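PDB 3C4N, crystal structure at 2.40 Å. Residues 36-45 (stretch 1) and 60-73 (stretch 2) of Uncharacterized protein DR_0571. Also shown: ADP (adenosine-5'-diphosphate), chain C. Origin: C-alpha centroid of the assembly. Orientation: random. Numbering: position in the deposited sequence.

Stretch 1 (36-45) AFDIVVIGAG
Stretch 2 (60-73) PGRSLLLVEEGGLP

On the face of Ile39, Val41, Leu64 and Leu66, Leu64 (chi1 t, chi2 t) sets CD1 3.8 Å from Ile39 CG2 (Ile39 is m, t) and 3.7 Å from Val41 CG2 (Val41 is t). Leu66, with chi1 -141° and chi2 -147°, brings CD2 to 3.8 Å from Val41 CG1 and CD1 to 3.8 Å from Ala44 CB, where the small methyl points toward stretch 2. These side chains belong to strands 39-42 and 64-67, which lie side by side in parallel, their N-to-C directions 15° apart and their axes 4.6 Å apart at closest, in the register Ile39-Leu64, Val40-Leu65, Val41-Leu66, Ile42-Val67 (CA-CA 4.5-4.9 Å). Phi/psi values are extended, from -99/116 to -138/136, so side chains alternate between the two faces. On the other face, Val40 (t) CG2 lies 4.2 Å from Leu65 CB. Leu65 (chi1 -156°, chi2 -145°) also covers one face of the Phe37 ring (chi1 m, chi2 78°), with Leu65 CG 3.9 Å from the centroid of the Phe37 ring.

The backbone ladder needs no side-chain polarity, which suits these buried aliphatic residues: Ile39 N to Ser63 O 3.0 Å, Leu65 N to Ile39 O 2.9 Å, Val41 N to Leu65 O 2.9 Å, Val67 N to Val41 O 2.9 Å and Gly43 N to Val67 O 2.7 Å are all hydrogen bonds.

Beyond it, Gly43 (phi/psi 110/117) leaves room for ADP, its CA 3.1 Å from ADP O4'; a CB would clash there. Glu68 (t, p) swings its carboxylate back so that OE2 accepts from Ala44 N at 3.0 Å. At the opposite end the chain turns a corner at Asp38 (-73/-37, chi1 m). Asp38 N donates to Ser63 OG (chi1 p) at 3.1 Å, and Ser63 N returns a weak bond to Asp38 OD2 at 3.3 Å. Partly exposed Arg62 sets CD 3.3 Å from Asp38 OD2.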

# COMPACT_ATOMS: atom_id res chain seq x y z
N ALA A 36 -16.56 -1.02 -9.61
CA ALA A 36 -16.84 -2.29 -8.96
C ALA A 36 -15.68 -3.27 -8.97
O ALA A 36 -14.80 -3.20 -9.83
CB ALA A 36 -18.06 -2.93 -9.63
N PHE A 37 -15.67 -4.18 -8.00
CA PHE A 37 -14.63 -5.20 -7.87
C PHE A 37 -15.27 -6.57 -7.67
O PHE A 37 -16.39 -6.68 -7.17
CB PHE A 37 -13.72 -4.90 -6.68
CG PHE A 37 -13.02 -3.58 -6.78
CD1 PHE A 37 -13.70 -2.40 -6.51
CD2 PHE A 37 -11.71 -3.51 -7.21
CE1 PHE A 37 -13.08 -1.17 -6.66
CE2 PHE A 37 -11.07 -2.28 -7.37
CZ PHE A 37 -11.76 -1.11 -7.10
N ASP A 38 -14.58 -7.63 -8.06
CA ASP A 38 -15.16 -8.94 -7.88
C ASP A 38 -15.12 -9.32 -6.41
O ASP A 38 -16.06 -9.92 -5.88
CB ASP A 38 -14.40 -9.99 -8.69
CG ASP A 38 -14.54 -9.78 -10.18
OD1 ASP A 38 -15.63 -9.33 -10.62
OD2 ASP A 38 -13.57 -10.08 -10.92
N ILE A 39 -14.05 -8.93 -5.74
CA ILE A 39 -13.86 -9.25 -4.34
C ILE A 39 -13.38 -8.08 -3.52
O ILE A 39 -12.43 -7.41 -3.90
CB ILE A 39 -12.82 -10.36 -4.19
CG1 ILE A 39 -13.25 -11.60 -4.98
CG2 ILE A 39 -12.64 -10.71 -2.73
CD1 ILE A 39 -12.13 -12.61 -5.10
N VAL A 40 -14.01 -7.83 -2.38
CA VAL A 40 -13.56 -6.75 -1.52
C VAL A 40 -13.23 -7.33 -0.13
O VAL A 40 -14.07 -7.97 0.50
CB VAL A 40 -14.62 -5.61 -1.42
CG1 VAL A 40 -14.22 -4.59 -0.36
CG2 VAL A 40 -14.73 -4.91 -2.76
N VAL A 41 -12.00 -7.13 0.32
CA VAL A 41 -11.60 -7.62 1.62
C VAL A 41 -11.45 -6.42 2.57
O VAL A 41 -10.66 -5.50 2.32
CB VAL A 41 -10.25 -8.39 1.56
CG1 VAL A 41 -9.82 -8.85 2.95
CG2 VAL A 41 -10.37 -9.60 0.64
N ILE A 42 -12.22 -6.45 3.66
CA ILE A 42 -12.20 -5.39 4.67
C ILE A 42 -11.34 -5.85 5.83
O ILE A 42 -11.65 -6.84 6.50
CB ILE A 42 -13.63 -5.09 5.20
CG1 ILE A 42 -14.55 -4.76 4.01
CG2 ILE A 42 -13.58 -3.93 6.23
CD1 ILE A 42 -16.01 -4.63 4.38
N GLY A 43 -10.24 -5.14 6.07
CA GLY A 43 -9.34 -5.50 7.15
C GLY A 43 -8.01 -6.04 6.66
O GLY A 43 -7.95 -7.10 6.01
N ALA A 44 -6.92 -5.34 6.97
CA ALA A 44 -5.62 -5.81 6.52
C ALA A 44 -4.75 -6.38 7.64
O ALA A 44 -3.53 -6.29 7.58
CB ALA A 44 -4.88 -4.69 5.77
N GLY A 45 -5.37 -6.96 8.66
CA GLY A 45 -4.61 -7.56 9.75
C GLY A 45 -4.18 -8.95 9.31
O GLY A 45 -4.27 -9.25 8.12
N PRO A 60 -6.42 -15.21 -9.48
CA PRO A 60 -5.72 -14.03 -10.00
C PRO A 60 -6.53 -13.23 -11.02
O PRO A 60 -6.29 -12.03 -11.20
CB PRO A 60 -4.44 -14.62 -10.58
CG PRO A 60 -4.90 -15.92 -11.12
CD PRO A 60 -5.83 -16.44 -10.04
N GLY A 61 -7.49 -13.88 -11.67
CA GLY A 61 -8.30 -13.20 -12.66
C GLY A 61 -9.48 -12.45 -12.09
O GLY A 61 -10.24 -11.81 -12.82
N ARG A 62 -9.63 -12.52 -10.77
CA ARG A 62 -10.72 -11.84 -10.09
C ARG A 62 -10.20 -10.63 -9.32
O ARG A 62 -9.49 -10.78 -8.33
CB ARG A 62 -11.43 -12.82 -9.15
CG ARG A 62 -12.15 -13.93 -9.90
CD ARG A 62 -13.29 -13.34 -10.71
NE ARG A 62 -13.48 -13.99 -12.01
CZ ARG A 62 -13.76 -15.28 -12.17
NH1 ARG A 62 -13.91 -15.77 -13.39
NH2 ARG A 62 -13.87 -16.08 -11.12
N SER A 63 -10.54 -9.44 -9.79
CA SER A 63 -10.09 -8.21 -9.15
C SER A 63 -10.47 -8.24 -7.67
O SER A 63 -11.55 -8.72 -7.30
CB SER A 63 -10.72 -6.99 -9.84
OG SER A 63 -12.14 -7.05 -9.84
N LEU A 64 -9.56 -7.74 -6.83
CA LEU A 64 -9.76 -7.70 -5.38
C LEU A 64 -9.29 -6.37 -4.81
O LEU A 64 -8.22 -5.90 -5.18
CB LEU A 64 -9.01 -8.85 -4.71
CG LEU A 64 -8.95 -8.85 -3.18
CD1 LEU A 64 -8.84 -10.30 -2.68
CD2 LEU A 64 -7.76 -8.02 -2.68
N LEU A 65 -10.08 -5.78 -3.92
CA LEU A 65 -9.72 -4.50 -3.30
C LEU A 65 -9.53 -4.71 -1.79
O LEU A 65 -10.43 -5.21 -1.12
CB LEU A 65 -10.84 -3.47 -3.53
CG LEU A 65 -10.56 -1.95 -3.51
CD1 LEU A 65 -11.78 -1.25 -2.91
CD2 LEU A 65 -9.34 -1.61 -2.70
N LEU A 66 -8.38 -4.33 -1.26
CA LEU A 66 -8.11 -4.48 0.17
C LEU A 66 -8.33 -3.12 0.85
O LEU A 66 -7.71 -2.12 0.47
CB LEU A 66 -6.66 -4.94 0.39
CG LEU A 66 -6.35 -5.97 1.48
CD1 LEU A 66 -4.97 -5.69 2.06
CD2 LEU A 66 -7.40 -5.92 2.58
N VAL A 67 -9.22 -3.08 1.84
CA VAL A 67 -9.51 -1.83 2.56
C VAL A 67 -9.14 -1.92 4.03
O VAL A 67 -9.55 -2.83 4.75
CB VAL A 67 -11.00 -1.43 2.46
CG1 VAL A 67 -11.21 0.00 3.00
CG2 VAL A 67 -11.45 -1.52 1.03
N GLU A 68 -8.37 -0.94 4.46
CA GLU A 68 -7.91 -0.88 5.83
C GLU A 68 -8.07 0.55 6.33
O GLU A 68 -7.71 1.49 5.63
CB GLU A 68 -6.46 -1.33 5.84
CG GLU A 68 -5.70 -0.89 7.03
CD GLU A 68 -6.22 -1.49 8.29
OE1 GLU A 68 -6.15 -0.79 9.32
OE2 GLU A 68 -6.69 -2.65 8.26
N GLU A 69 -8.59 0.72 7.54
CA GLU A 69 -8.78 2.07 8.06
C GLU A 69 -7.52 2.62 8.69
O GLU A 69 -7.38 3.83 8.87
CB GLU A 69 -9.92 2.11 9.07
CG GLU A 69 -9.76 1.24 10.29
CD GLU A 69 -10.97 1.31 11.21
OE1 GLU A 69 -10.95 0.63 12.27
OE2 GLU A 69 -11.94 2.04 10.85
N GLY A 70 -6.60 1.73 9.04
CA GLY A 70 -5.35 2.17 9.62
C GLY A 70 -4.30 2.15 8.53
O GLY A 70 -4.61 2.27 7.34
N GLY A 71 -3.05 1.98 8.93
CA GLY A 71 -1.98 1.93 7.96
C GLY A 71 -1.47 0.52 7.78
O GLY A 71 -2.01 -0.43 8.37
N LEU A 72 -0.43 0.37 6.98
CA LEU A 72 0.15 -0.94 6.73
C LEU A 72 1.64 -0.97 7.06
O LEU A 72 2.45 -0.41 6.34
CB LEU A 72 -0.04 -1.30 5.26
CG LEU A 72 0.38 -2.72 4.90
CD1 LEU A 72 -0.64 -3.71 5.46
CD2 LEU A 72 0.46 -2.84 3.39
N PRO A 73 2.02 -1.63 8.16
CA PRO A 73 1.15 -2.35 9.11
C PRO A 73 0.29 -1.40 9.93
O PRO A 73 0.35 -0.18 9.76
CB PRO A 73 2.15 -3.09 10.00
CG PRO A 73 3.37 -3.23 9.13
CD PRO A 73 3.44 -1.89 8.46
PB ADP C . -7.41 -9.91 12.86
O1B ADP C . -8.59 -10.76 12.88
O2B ADP C . -6.41 -10.34 11.69
O3B ADP C . -6.63 -9.99 14.27
PA ADP C . -7.02 -7.33 13.30
O1A ADP C . -7.79 -6.86 14.48
O2A ADP C . -5.58 -7.88 13.80
O3A ADP C . -7.84 -8.45 12.50
O5' ADP C . -6.89 -6.23 12.14
C5' ADP C . -7.99 -6.37 11.30
C4' ADP C . -8.20 -5.11 10.50
O4' ADP C . -9.47 -4.56 10.07
C3' ADP C . -7.62 -4.18 11.52
O3' ADP C . -6.20 -4.16 11.40
C2' ADP C . -8.28 -2.83 11.24
O2' ADP C . -7.28 -1.83 10.97
C1' ADP C . -9.22 -3.13 10.04
N9 ADP C . -10.54 -2.60 10.15
C8 ADP C . -11.35 -2.71 11.29
N7 ADP C . -12.49 -2.08 11.08
C5 ADP C . -12.50 -1.58 9.81
C6 ADP C . -13.45 -0.94 8.98
N6 ADP C . -14.82 -0.94 9.31
N1 ADP C . -13.08 -0.56 7.73
C2 ADP C . -11.85 -0.80 7.26
N3 ADP C . -10.97 -1.43 7.95
C4 ADP C . -11.25 -1.93 9.22